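Local atomic coordinates of glycoside hydrolase (Streptococcus pneumoniae serotype 4, PDB entry 6ORH), a protein that probably acts as an alpha-L-fucosidase of glycoside hydrolase family 29, releasing fucose from host-derived carbohydrate antigens. Residues L54-V60 against L105-V109; Y142-L147 against N182-W188; S12-Y18 against G197-I201. The protein carries 2 engineered substitutions. All blocks are in the same frame, centred on the assembly; numbering follows the deposited sequence.

Contact 1 (L54-V60 against L105-V109). With EDO (1,2-ethanediol), chain J.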
loop_
_atom_site.group_PDB
_atom_site.type_symbol
_atom_site.label_atom_id
_atom_site.label_comp_id
_atom_site.label_asym_id
_atom_site.label_seq_id
_atom_site.Cartn_x
_atom_site.Cartn_y
_atom_site.Cartn_z
ATOM N N LEU A 54 -7.626 -20.514 34.679
ATOM C CA LEU A 54 -7.584 -20.756 33.235
ATOM C C LEU A 54 -8.821 -21.517 32.749
ATOM O O LEU A 54 -9.231 -22.522 33.318
ATOM C CB LEU A 54 -6.294 -21.500 32.885
ATOM C CG LEU A 54 -5.979 -21.611 31.383
ATOM C CD1 LEU A 54 -4.472 -21.669 31.208
ATOM C CD2 LEU A 54 -6.593 -22.896 30.778
ATOM N N ASP A 55 -9.393 -21.020 31.648
ATOM C CA ASP A 55 -10.592 -21.622 31.086
ATOM C C ASP A 55 -10.415 -21.689 29.568
ATOM O O ASP A 55 -10.735 -20.718 28.862
ATOM C CB ASP A 55 -11.829 -20.848 31.535
ATOM C CG ASP A 55 -13.102 -21.570 31.142
ATOM O OD1 ASP A 55 -13.026 -22.465 30.291
ATOM O OD2 ASP A 55 -14.172 -21.295 31.766
ATOM N N ALA A 56 -9.832 -22.819 29.100
ATOM C CA ALA A 56 -9.560 -22.977 27.676
ATOM C C ALA A 56 -10.847 -23.011 26.851
ATOM O O ALA A 56 -10.829 -22.627 25.668
ATOM C CB ALA A 56 -8.736 -24.233 27.419
ATOM N N ARG A 57 -11.939 -23.498 27.451
ATOM C CA ARG A 57 -13.203 -23.508 26.724
ATOM C C ARG A 57 -13.651 -22.072 26.419
ATOM O O ARG A 57 -14.242 -21.845 25.360
ATOM C CB ARG A 57 -14.279 -24.329 27.465
ATOM C CG ARG A 57 -15.546 -24.533 26.639
ATOM C CD ARG A 57 -16.594 -25.295 27.456
ATOM N NE ARG A 57 -17.780 -25.597 26.646
ATOM C CZ ARG A 57 -18.805 -24.774 26.418
ATOM N NH1 ARG A 57 -18.827 -23.562 26.942
ATOM N NH2 ARG A 57 -19.817 -25.182 25.664
ATOM N N GLU A 58 -13.393 -21.123 27.330
ATOM C CA GLU A 58 -13.745 -19.729 27.071
ATOM C C GLU A 58 -12.893 -19.167 25.936
ATOM O O GLU A 58 -13.385 -18.356 25.166
ATOM C CB GLU A 58 -13.590 -18.847 28.315
ATOM C CG GLU A 58 -14.772 -19.050 29.251
ATOM C CD GLU A 58 -16.066 -18.623 28.585
ATOM O OE1 GLU A 58 -16.270 -17.391 28.467
ATOM O OE2 GLU A 58 -16.860 -19.511 28.170
ATOM N N TRP A 59 -11.619 -19.600 25.836
ATOM C CA TRP A 59 -10.808 -19.123 24.721
ATOM C C TRP A 59 -11.470 -19.583 23.427
ATOM O O TRP A 59 -11.688 -18.792 22.507
ATOM C CB TRP A 59 -9.386 -19.689 24.763
ATOM C CG TRP A 59 -8.583 -19.433 26.005
ATOM C CD1 TRP A 59 -8.886 -18.633 27.079
ATOM C CD2 TRP A 59 -7.302 -20.025 26.275
ATOM N NE1 TRP A 59 -7.862 -18.704 27.997
ATOM C CE2 TRP A 59 -6.879 -19.550 27.526
ATOM C CE3 TRP A 59 -6.460 -20.914 25.566
ATOM C CZ2 TRP A 59 -5.660 -19.938 28.088
ATOM C CZ3 TRP A 59 -5.249 -21.281 26.117
ATOM C CH2 TRP A 59 -4.860 -20.819 27.380
ATOM N N VAL A 60 -11.781 -20.892 23.360
ATOM C CA VAL A 60 -12.346 -21.432 22.136
ATOM C C VAL A 60 -13.732 -20.842 21.851
ATOM O O VAL A 60 -14.013 -20.492 20.697
ATOM C CB VAL A 60 -12.381 -22.970 22.179
ATOM C CG1 VAL A 60 -13.112 -23.540 20.956
ATOM C CG2 VAL A 60 -10.971 -23.545 22.316
ATOM N N LEU A 105 -2.166 -28.334 28.812
ATOM C CA LEU A 105 -2.879 -27.234 28.168
ATOM C C LEU A 105 -3.299 -27.661 26.764
ATOM O O LEU A 105 -4.360 -27.265 26.296
ATOM C CB LEU A 105 -1.993 -25.982 28.144
ATOM C CG LEU A 105 -2.670 -24.751 27.536
ATOM C CD1 LEU A 105 -3.923 -24.340 28.337
ATOM C CD2 LEU A 105 -1.668 -23.603 27.434
ATOM N N LEU A 106 -2.474 -28.489 26.103
ATOM C CA LEU A 106 -2.838 -28.956 24.772
ATOM C C LEU A 106 -4.115 -29.793 24.835
ATOM O O LEU A 106 -4.969 -29.648 23.969
ATOM C CB LEU A 106 -1.657 -29.682 24.111
ATOM C CG LEU A 106 -1.922 -30.222 22.702
ATOM C CD1 LEU A 106 -2.332 -29.112 21.742
ATOM C CD2 LEU A 106 -0.689 -30.930 22.173
ATOM N N LEU A 107 -4.251 -30.629 25.885
ATOM C CA LEU A 107 -5.479 -31.397 26.047
ATOM C C LEU A 107 -6.667 -30.473 26.317
ATOM O O LEU A 107 -7.729 -30.657 25.709
ATOM C CB LEU A 107 -5.304 -32.375 27.215
ATOM C CG LEU A 107 -6.512 -33.283 27.454
ATOM C CD1 LEU A 107 -6.729 -34.201 26.264
ATOM C CD2 LEU A 107 -6.287 -34.117 28.713
ATOM N N GLU A 108 -6.529 -29.516 27.249
ATOM C CA GLU A 108 -7.656 -28.656 27.604
ATOM C C GLU A 108 -8.157 -27.892 26.378
ATOM O O GLU A 108 -9.365 -27.848 26.127
ATOM C CB GLU A 108 -7.335 -27.703 28.753
ATOM C CG GLU A 108 -7.011 -28.470 30.028
ATOM C CD GLU A 108 -6.981 -27.614 31.274
ATOM O OE1 GLU A 108 -7.222 -26.401 31.185
ATOM O OE2 GLU A 108 -6.685 -28.188 32.364
ATOM N N VAL A 109 -7.218 -27.345 25.588
ATOM C CA VAL A 109 -7.615 -26.613 24.386
ATOM C C VAL A 109 -8.251 -27.573 23.380
ATOM O O VAL A 109 -9.233 -27.204 22.737
ATOM C CB VAL A 109 -6.430 -25.817 23.785
ATOM C CG1 VAL A 109 -6.838 -25.148 22.467
ATOM C CG2 VAL A 109 -5.958 -24.741 24.759
HETATM C C1 EDO J . -10.272 -23.663 36.004
HETATM O O1 EDO J . -8.962 -23.179 35.974
HETATM C C2 EDO J . -10.869 -23.167 37.237
HETATM O O2 EDO J . -9.965 -23.460 38.277
HETATM O O HOH W 1 -9.521 -25.114 30.806
#

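Contact 2 (Y142-L147 against N182-W188). With EDO (1,2-ethanediol), chain F.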
loop_
_atom_site.group_PDB
_atom_site.type_symbol
_atom_site.label_atom_id
_atom_site.label_comp_id
_atom_site.label_asym_id
_atom_site.label_seq_id
_atom_site.Cartn_x
_atom_site.Cartn_y
_atom_site.Cartn_z
ATOM N N TYR A 142 19.191 -33.105 19.428
ATOM C CA TYR A 142 18.147 -32.089 19.554
ATOM C C TYR A 142 17.051 -32.370 18.528
ATOM O O TYR A 142 15.850 -32.288 18.862
ATOM C CB TYR A 142 18.639 -30.641 19.366
ATOM C CG TYR A 142 17.477 -29.683 19.460
ATOM C CD1 TYR A 142 16.842 -29.441 20.667
ATOM C CD2 TYR A 142 16.890 -29.150 18.311
ATOM C CE1 TYR A 142 15.691 -28.659 20.760
ATOM C CE2 TYR A 142 15.758 -28.344 18.385
ATOM C CZ TYR A 142 15.139 -28.120 19.604
ATOM O OH TYR A 142 14.011 -27.334 19.693
ATOM N N ASN A 143 17.479 -32.694 17.302
ATOM C CA ASN A 143 16.505 -33.034 16.260
ATOM C C ASN A 143 15.625 -34.208 16.684
ATOM O O ASN A 143 14.423 -34.208 16.387
ATOM C CB ASN A 143 17.179 -33.312 14.921
ATOM C CG ASN A 143 17.464 -32.007 14.217
ATOM O OD1 ASN A 143 16.544 -31.359 13.722
ATOM N ND2 ASN A 143 18.731 -31.622 14.159
ATOM N N ALA A 144 16.209 -35.231 17.338
ATOM C CA ALA A 144 15.409 -36.363 17.796
ATOM C C ALA A 144 14.407 -35.962 18.884
ATOM O O ALA A 144 13.300 -36.496 18.935
ATOM C CB ALA A 144 16.311 -37.509 18.234
ATOM N N TYR A 145 14.791 -35.014 19.748
ATOM C CA TYR A 145 13.918 -34.469 20.781
ATOM C C TYR A 145 12.726 -33.774 20.112
ATOM O O TYR A 145 11.562 -34.046 20.450
ATOM C CB TYR A 145 14.717 -33.490 21.658
ATOM C CG TYR A 145 13.913 -32.641 22.611
ATOM C CD1 TYR A 145 13.205 -33.225 23.655
ATOM C CD2 TYR A 145 13.798 -31.260 22.463
ATOM C CE1 TYR A 145 12.473 -32.461 24.541
ATOM C CE2 TYR A 145 13.069 -30.481 23.356
ATOM C CZ TYR A 145 12.371 -31.092 24.384
ATOM O OH TYR A 145 11.620 -30.381 25.275
ATOM N N TYR A 146 13.042 -32.894 19.156
ATOM C CA TYR A 146 11.998 -32.149 18.441
ATOM C C TYR A 146 11.021 -33.111 17.765
ATOM O O TYR A 146 9.791 -32.967 17.896
ATOM C CB TYR A 146 12.625 -31.134 17.468
ATOM C CG TYR A 146 11.629 -30.134 16.927
ATOM C CD1 TYR A 146 10.847 -30.458 15.820
ATOM C CD2 TYR A 146 11.496 -28.881 17.490
ATOM C CE1 TYR A 146 9.919 -29.557 15.320
ATOM C CE2 TYR A 146 10.573 -27.961 17.004
ATOM C CZ TYR A 146 9.761 -28.326 15.937
ATOM O OH TYR A 146 8.858 -27.431 15.411
ATOM N N LEU A 147 11.574 -34.086 17.035
ATOM C CA LEU A 147 10.792 -35.054 16.271
ATOM C C LEU A 147 9.935 -35.902 17.213
ATOM O O LEU A 147 8.767 -36.172 16.934
ATOM C CB LEU A 147 11.733 -35.928 15.426
ATOM C CG LEU A 147 11.028 -36.999 14.586
ATOM C CD1 LEU A 147 10.032 -36.374 13.612
ATOM C CD2 LEU A 147 12.046 -37.852 13.825
ATOM N N ASN A 182 21.282 -26.929 13.103
ATOM C CA ASN A 182 20.629 -27.155 11.821
ATOM C C ASN A 182 19.551 -28.218 12.033
ATOM O O ASN A 182 19.756 -29.173 12.792
ATOM C CB ASN A 182 21.619 -27.629 10.759
ATOM C CG ASN A 182 22.568 -26.549 10.269
ATOM O OD1 ASN A 182 22.243 -25.369 10.263
ATOM N ND2 ASN A 182 23.722 -26.964 9.790
ATOM N N TYR A 183 18.411 -28.043 11.355
ATOM C CA TYR A 183 17.241 -28.874 11.606
ATOM C C TYR A 183 17.047 -29.910 10.494
ATOM O O TYR A 183 17.279 -29.631 9.325
ATOM C CB TYR A 183 15.994 -27.982 11.693
ATOM C CG TYR A 183 16.092 -26.898 12.731
ATOM C CD1 TYR A 183 16.378 -27.218 14.053
ATOM C CD2 TYR A 183 15.952 -25.569 12.396
ATOM C CE1 TYR A 183 16.472 -26.230 15.014
ATOM C CE2 TYR A 183 16.039 -24.561 13.349
ATOM C CZ TYR A 183 16.298 -24.904 14.665
ATOM O OH TYR A 183 16.373 -23.944 15.620
ATOM N N GLU A 184 16.582 -31.097 10.892
ATOM C CA GLU A 184 16.304 -32.183 9.969
ATOM C C GLU A 184 14.898 -31.990 9.398
ATOM O O GLU A 184 14.024 -32.826 9.606
ATOM C CB GLU A 184 16.473 -33.531 10.662
ATOM C CG GLU A 184 17.934 -33.842 10.993
ATOM C CD GLU A 184 18.103 -35.097 11.834
ATOM O OE1 GLU A 184 17.261 -36.017 11.718
ATOM O OE2 GLU A 184 19.074 -35.147 12.631
ATOM N N PHE A 185 14.717 -30.917 8.609
ATOM C CA PHE A 185 13.381 -30.517 8.165
ATOM C C PHE A 185 12.664 -31.648 7.417
ATOM O O PHE A 185 11.496 -31.931 7.688
ATOM C CB PHE A 185 13.501 -29.279 7.279
ATOM C CG PHE A 185 13.726 -27.993 8.024
ATOM C CD1 PHE A 185 12.745 -27.496 8.871
ATOM C CD2 PHE A 185 14.867 -27.224 7.806
ATOM C CE1 PHE A 185 12.919 -26.282 9.526
ATOM C CE2 PHE A 185 15.035 -26.004 8.449
ATOM C CZ PHE A 185 14.050 -25.528 9.297
ATOM N N GLU A 186 13.346 -32.305 6.479
ATOM C CA GLU A 186 12.675 -33.327 5.678
ATOM C C GLU A 186 12.139 -34.468 6.541
ATOM O O GLU A 186 11.042 -34.972 6.303
ATOM C CB GLU A 186 13.551 -33.799 4.514
ATOM C CG GLU A 186 13.688 -32.731 3.455
ATOM C CD GLU A 186 12.410 -32.162 2.831
ATOM O OE1 GLU A 186 11.358 -32.880 2.759
ATOM O OE2 GLU A 186 12.461 -30.994 2.410
ATOM N N LYS A 187 12.907 -34.900 7.549
ATOM C CA LYS A 187 12.467 -35.956 8.437
ATOM C C LYS A 187 11.260 -35.477 9.238
ATOM O O LYS A 187 10.295 -36.215 9.393
ATOM C CB LYS A 187 13.627 -36.386 9.341
ATOM C CG LYS A 187 13.343 -37.631 10.157
ATOM C CD LYS A 187 14.598 -38.175 10.801
ATOM C CE LYS A 187 14.324 -39.436 11.596
ATOM N NZ LYS A 187 15.540 -39.820 12.348
ATOM N N TRP A 188 11.292 -34.212 9.678
ATOM C CA TRP A 188 10.134 -33.671 10.384
ATOM C C TRP A 188 8.900 -33.666 9.486
ATOM O O TRP A 188 7.824 -34.062 9.953
ATOM C CB TRP A 188 10.386 -32.251 10.890
ATOM C CG TRP A 188 11.526 -32.098 11.850
ATOM C CD1 TRP A 188 12.297 -33.069 12.427
ATOM C CD2 TRP A 188 11.961 -30.855 12.419
ATOM N NE1 TRP A 188 13.204 -32.504 13.301
ATOM C CE2 TRP A 188 13.026 -31.149 13.302
ATOM C CE3 TRP A 188 11.544 -29.529 12.252
ATOM C CZ2 TRP A 188 13.669 -30.148 14.043
ATOM C CZ3 TRP A 188 12.203 -28.535 12.943
ATOM C CH2 TRP A 188 13.218 -28.861 13.851
HETATM C C1 EDO F . 7.971 -30.047 1.376
HETATM O O1 EDO F . 9.374 -29.905 1.226
HETATM C C2 EDO F . 7.571 -31.465 1.498
HETATM O O2 EDO F . 8.584 -32.337 2.010
HETATM O O HOH W 2 14.713 -35.290 13.271
#

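Contact 3 (S12-Y18 against G197-I201). With EDO (1,2-ethanediol), chain E.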
loop_
_atom_site.group_PDB
_atom_site.type_symbol
_atom_site.label_atom_id
_atom_site.label_comp_id
_atom_site.label_asym_id
_atom_site.label_seq_id
_atom_site.Cartn_x
_atom_site.Cartn_y
_atom_site.Cartn_z
ATOM N N SER A 12 -3.086 -27.108 -2.971
ATOM C CA SER A 12 -3.645 -28.323 -2.414
ATOM C C SER A 12 -5.047 -28.032 -1.877
ATOM O O SER A 12 -5.422 -26.875 -1.705
ATOM C CB SER A 12 -2.779 -28.822 -1.307
ATOM O OG SER A 12 -2.901 -27.990 -0.152
ATOM N N GLN A 13 -5.796 -29.090 -1.549
ATOM C CA GLN A 13 -7.120 -28.899 -0.966
ATOM C C GLN A 13 -7.031 -28.251 0.418
ATOM O O GLN A 13 -7.886 -27.434 0.759
ATOM C CB GLN A 13 -7.888 -30.219 -0.913
ATOM C CG GLN A 13 -8.145 -30.817 -2.287
ATOM C CD GLN A 13 -8.504 -32.277 -2.165
ATOM O OE1 GLN A 13 -7.808 -33.151 -2.679
ATOM N NE2 GLN A 13 -9.591 -32.552 -1.458
ATOM N N THR A 14 -6.005 -28.611 1.205
ATOM C CA THR A 14 -5.846 -28.017 2.524
ATOM C C THR A 14 -5.515 -26.532 2.395
ATOM O O THR A 14 -5.953 -25.725 3.221
ATOM C CB THR A 14 -4.837 -28.717 3.447
ATOM O OG1 THR A 14 -3.550 -28.864 2.818
ATOM C CG2 THR A 14 -5.323 -30.055 3.959
ATOM N N GLN A 15 -4.747 -26.173 1.360
ATOM C CA GLN A 15 -4.440 -24.757 1.155
ATOM C C GLN A 15 -5.720 -24.000 0.779
ATOM O O GLN A 15 -5.963 -22.915 1.294
ATOM C CB GLN A 15 -3.355 -24.532 0.090
ATOM C CG GLN A 15 -1.932 -24.840 0.579
ATOM C CD GLN A 15 -0.916 -24.859 -0.542
ATOM O OE1 GLN A 15 -1.117 -25.461 -1.604
ATOM N NE2 GLN A 15 0.235 -24.224 -0.312
ATOM N N LEU A 16 -6.520 -24.557 -0.139
ATOM C CA LEU A 16 -7.753 -23.911 -0.551
ATOM C C LEU A 16 -8.682 -23.790 0.648
ATOM O O LEU A 16 -9.391 -22.791 0.755
ATOM C CB LEU A 16 -8.412 -24.726 -1.667
ATOM C CG LEU A 16 -7.826 -24.496 -3.049
ATOM C CD1 LEU A 16 -8.407 -25.490 -4.055
ATOM C CD2 LEU A 16 -8.046 -23.063 -3.500
ATOM N N ALA A 17 -8.662 -24.794 1.525
ATOM C CA ALA A 17 -9.585 -24.771 2.647
ATOM C C ALA A 17 -9.230 -23.606 3.581
ATOM O O ALA A 17 -10.095 -22.874 4.097
ATOM C CB ALA A 17 -9.589 -26.132 3.322
ATOM N N TYR A 18 -7.924 -23.432 3.822
ATOM C CA TYR A 18 -7.507 -22.338 4.684
ATOM C C TYR A 18 -7.862 -20.985 4.058
ATOM O O TYR A 18 -8.317 -20.078 4.777
ATOM C CB TYR A 18 -5.995 -22.440 4.934
ATOM C CG TYR A 18 -5.395 -21.500 5.954
ATOM C CD1 TYR A 18 -6.165 -20.824 6.907
ATOM C CD2 TYR A 18 -4.009 -21.334 6.004
ATOM C CE1 TYR A 18 -5.577 -19.992 7.844
ATOM C CE2 TYR A 18 -3.411 -20.533 6.959
ATOM C CZ TYR A 18 -4.195 -19.873 7.896
ATOM O OH TYR A 18 -3.579 -19.119 8.844
ATOM N N GLY A 197 -1.220 -36.305 7.348
ATOM C CA GLY A 197 -1.536 -36.138 5.934
ATOM C C GLY A 197 -1.111 -34.774 5.390
ATOM O O GLY A 197 0.056 -34.407 5.541
ATOM N N ASP A 198 -2.022 -34.042 4.734
ATOM C CA ASP A 198 -1.596 -32.807 4.096
ATOM C C ASP A 198 -1.768 -31.603 5.030
ATOM O O ASP A 198 -1.890 -30.480 4.549
ATOM C CB ASP A 198 -2.132 -32.575 2.673
ATOM C CG ASP A 198 -1.184 -31.697 1.844
ATOM O OD1 ASP A 198 0.012 -31.576 2.211
ATOM O OD2 ASP A 198 -1.635 -31.100 0.854
ATOM N N CYS A 199 -1.693 -31.851 6.345
ATOM C CA CYS A 199 -1.572 -30.795 7.354
ATOM C C CYS A 199 -0.629 -29.693 6.853
ATOM O O CYS A 199 0.486 -29.986 6.412
ATOM C CB CYS A 199 -0.987 -31.400 8.624
ATOM S SG CYS A 199 -0.854 -30.220 9.998
ATOM N N LEU A 200 -1.058 -28.419 6.940
ATOM C CA LEU A 200 -0.238 -27.307 6.488
ATOM C C LEU A 200 0.964 -27.109 7.411
ATOM O O LEU A 200 0.867 -27.341 8.607
ATOM C CB LEU A 200 -1.106 -26.043 6.503
ATOM C CG LEU A 200 -2.322 -26.102 5.584
ATOM C CD1 LEU A 200 -3.239 -24.904 5.872
ATOM C CD2 LEU A 200 -1.867 -26.074 4.138
ATOM N N ILE A 201 2.091 -26.627 6.857
ATOM C CA ILE A 201 3.258 -26.350 7.697
ATOM C C ILE A 201 3.774 -24.942 7.401
ATOM O O ILE A 201 4.045 -24.594 6.238
ATOM C CB ILE A 201 4.366 -27.401 7.441
ATOM C CG1 ILE A 201 3.887 -28.828 7.724
ATOM C CG2 ILE A 201 5.616 -27.030 8.240
ATOM C CD1 ILE A 201 4.828 -29.922 7.216
HETATM C C1 EDO E . 0.921 -28.124 -2.654
HETATM O O1 EDO E . 0.273 -27.205 -3.521
HETATM C C2 EDO E . 1.183 -27.588 -1.292
HETATM O O2 EDO E . 1.383 -28.573 -0.293
HETATM O O HOH W 3 -0.618 -28.324 1.093
HETATM O O HOH W 4 -4.551 -31.287 0.585
#

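Contact 1 (L54-V60 against L105-V109)
Glu108 reaches along the start of the neighbouring helix, meeting Ala56 with its base and Leu54 with its tip. Its CB stands 4.0 Å from Ala56 CB, a methyl that also packs on Val109 CG2 at 3.9 Å; Ala56 and Val109 are the residues whose CA atoms come nearest across the contact. CG lies on the far side of the CA-CB bond from the carbonyl carbon (chi1 -63°), and the extended chain beyond it carries the carboxylate toward Leu54. There OE1 comes to 3.6 Å from Leu54 CD2, a van der Waals contact between a carboxylate oxygen and a methyl. Beside it runs a polar link: one water donates to Glu108 OE1 (2.7 Å) and accepts from Ala56 N (2.9 Å). The water thus occupies a first-turn N-H of helix 56-65 and joins it to the acid. The other oxygen, OE2, forms a salt bridge with Arg99, which also bonds Leu54 O, so one arginine fastens both partners.

The apolar half is built round Trp59, whose side chain crosses those of Leu105 and Val109 at about right angles: CH2 is 3.8 Å from Leu105 CD1, while CZ3 is 3.8 Å from Val109 CG2. Leu105 CD1 also meets Leu54 CD2, which places this single methyl between leucine and indole. Asp55 C and Ala56 CA lie over one face of the indole, offset toward its rim, and NE1 is held by Gly302 O. Asp55 is the N-cap, its OD1 accepting from Glu58 N.

The short helical axes approach to 9.8 Å with a signed crossing angle of -51°. Val60 and Val109 both rest on Leu71 of strand 70-74, which lies between the two helices in sequence. This is the arrangement expected of consecutive outer helices in a TIM barrel, the fold of this family.

Contact 2 (Y142-L147 against N182-W188)
Asn143 ND2 is gripped twice, by Asn182 O across the contact and by Glu139 O one turn earlier in its own helix. The bond to Asn182 O is 3.0 Å long and nearly straight (171° at the hydrogen); it lies in the amide plane of Asn143 and in the plane of the accepting carbonyl. On the same amide, OD1 takes Glu184 N at 2.8 Å, but from above the carbonyl plane. With both ends engaged, the amide cannot easily turn over, and it fastens the non-helical 182-184 run to helix 139-154. The Glu184 carboxylate stacks on this amide, and its OE2 comes to 3.5 Å from Asn143 CB. A water donates to Glu184 OE1 and makes weaker bonds to Asn143 O and Trp188 NE1.

The second element is aromatic. Tyr146 CG lies opposite the backbone N (chi1 -167°), which turns its ring onto Trp188. Tyr146 and the six-membered ring of Trp188 form a face-to-face stack, with centroids 3.8 Å apart and planes tilted by 17°. The closest atoms are Tyr146 CD1 and Trp188 CZ2, at 3.3 Å. Trp188 carries Glu184 C and Phe185 CA over its opposite face, so the indole is sandwiched between its own helix start and the tyrosine. At the margin, Leu147 CD2 rests on the extended chain of Lys187, 3.6 Å from CE. Tyr142 CE2 touches Tyr183 CE1 at 4.0 Å, and the Tyr183 hydroxyl is bonded to that of Tyr134.

Helix 139-154 follows strand 119-124 of the TIM barrel, and Tyr146 OH bonds back to Leu124 O at the end of that strand. Helix 185-196 lies between strands 167-169 and 200-202 in sequence, so the contact joins consecutive outer helices flanking strand 167-169.

Contact 3 (S12-Y18 against G197-I201)
Thr14 and Leu200 slide past each other in opposite directions where helix 13-21, opened by a capping box of Ser12 and Gln15, meets the approach to barrel strand 200-202. In the first shell, Thr14 OG1 donates to Asp198 O at 2.9 Å, tilted 31° from the carbonyl plane. A chi1 of 53° sets this hydroxyl between the backbone N and the carbonyl carbon, with CG2 beside the N. OG1 also lies 3.5 Å from Leu200 CD2, a methyl that meets Gln15 CG as well, at 3.8 Å. Leu200 CD1, the other branch, reaches Tyr18 CD2 at 3.7 Å. The leucine therefore spreads along one flank of the helix, one methyl serving the first turn and the other the second.

The Asp198 carboxylate meets the helix start mainly through water. OD2 receives one water that accepts from Thr14 N and a second that is bonded to Ser12 OG, while Ser12 CB sits 3.3 Å from OD2. A carboxylate placed at the amino end of a helix would probably be stabilised by the helix dipole.

Farther out, barrel residues fix these side chains. Tyr18 OH bonds to Glu255 OE2, its ring has a cation-pi partner in Lys70, and its side chain touches Glu167 and Ile209. Gln15 NE2 is shared between Phe251 O and Ser208 O. Several of these residues lie at or near the amino ends of their strands, consistent with helix 13-21 closing the bottom of the TIM barrel.

What sets the helix start is the capping box itself, with two reciprocal bonds. Ser12 OG accepts Gln15 N at 3.0 Å, and in return Ser12 N points at Gln15 OE1, 2.9 Å away and 171° at the hydrogen, in the carbonyl plane and on a lone pair.

All three contacts belong to the catalytic barrel, yet none touches another. Contacts 1 and 2 follow in series along the chain, their centres about 28 Å apart, and each ties together helices of the outer layer. Contact 3 spans both in sequence, bringing the chain start to the strand that follows helix 185-196; its nearest atoms lie about 6 Å from contact 2 and about 12 Å from contact 1. All three lie away from the glycan in the barrel pocket. In contact 2 the side chain of Tyr183 is about 10 Å from a bound galactose and a bound fucose. In contact 3 the side chain of Tyr18 is about 12 Å from a bound galactose and a bound fucose.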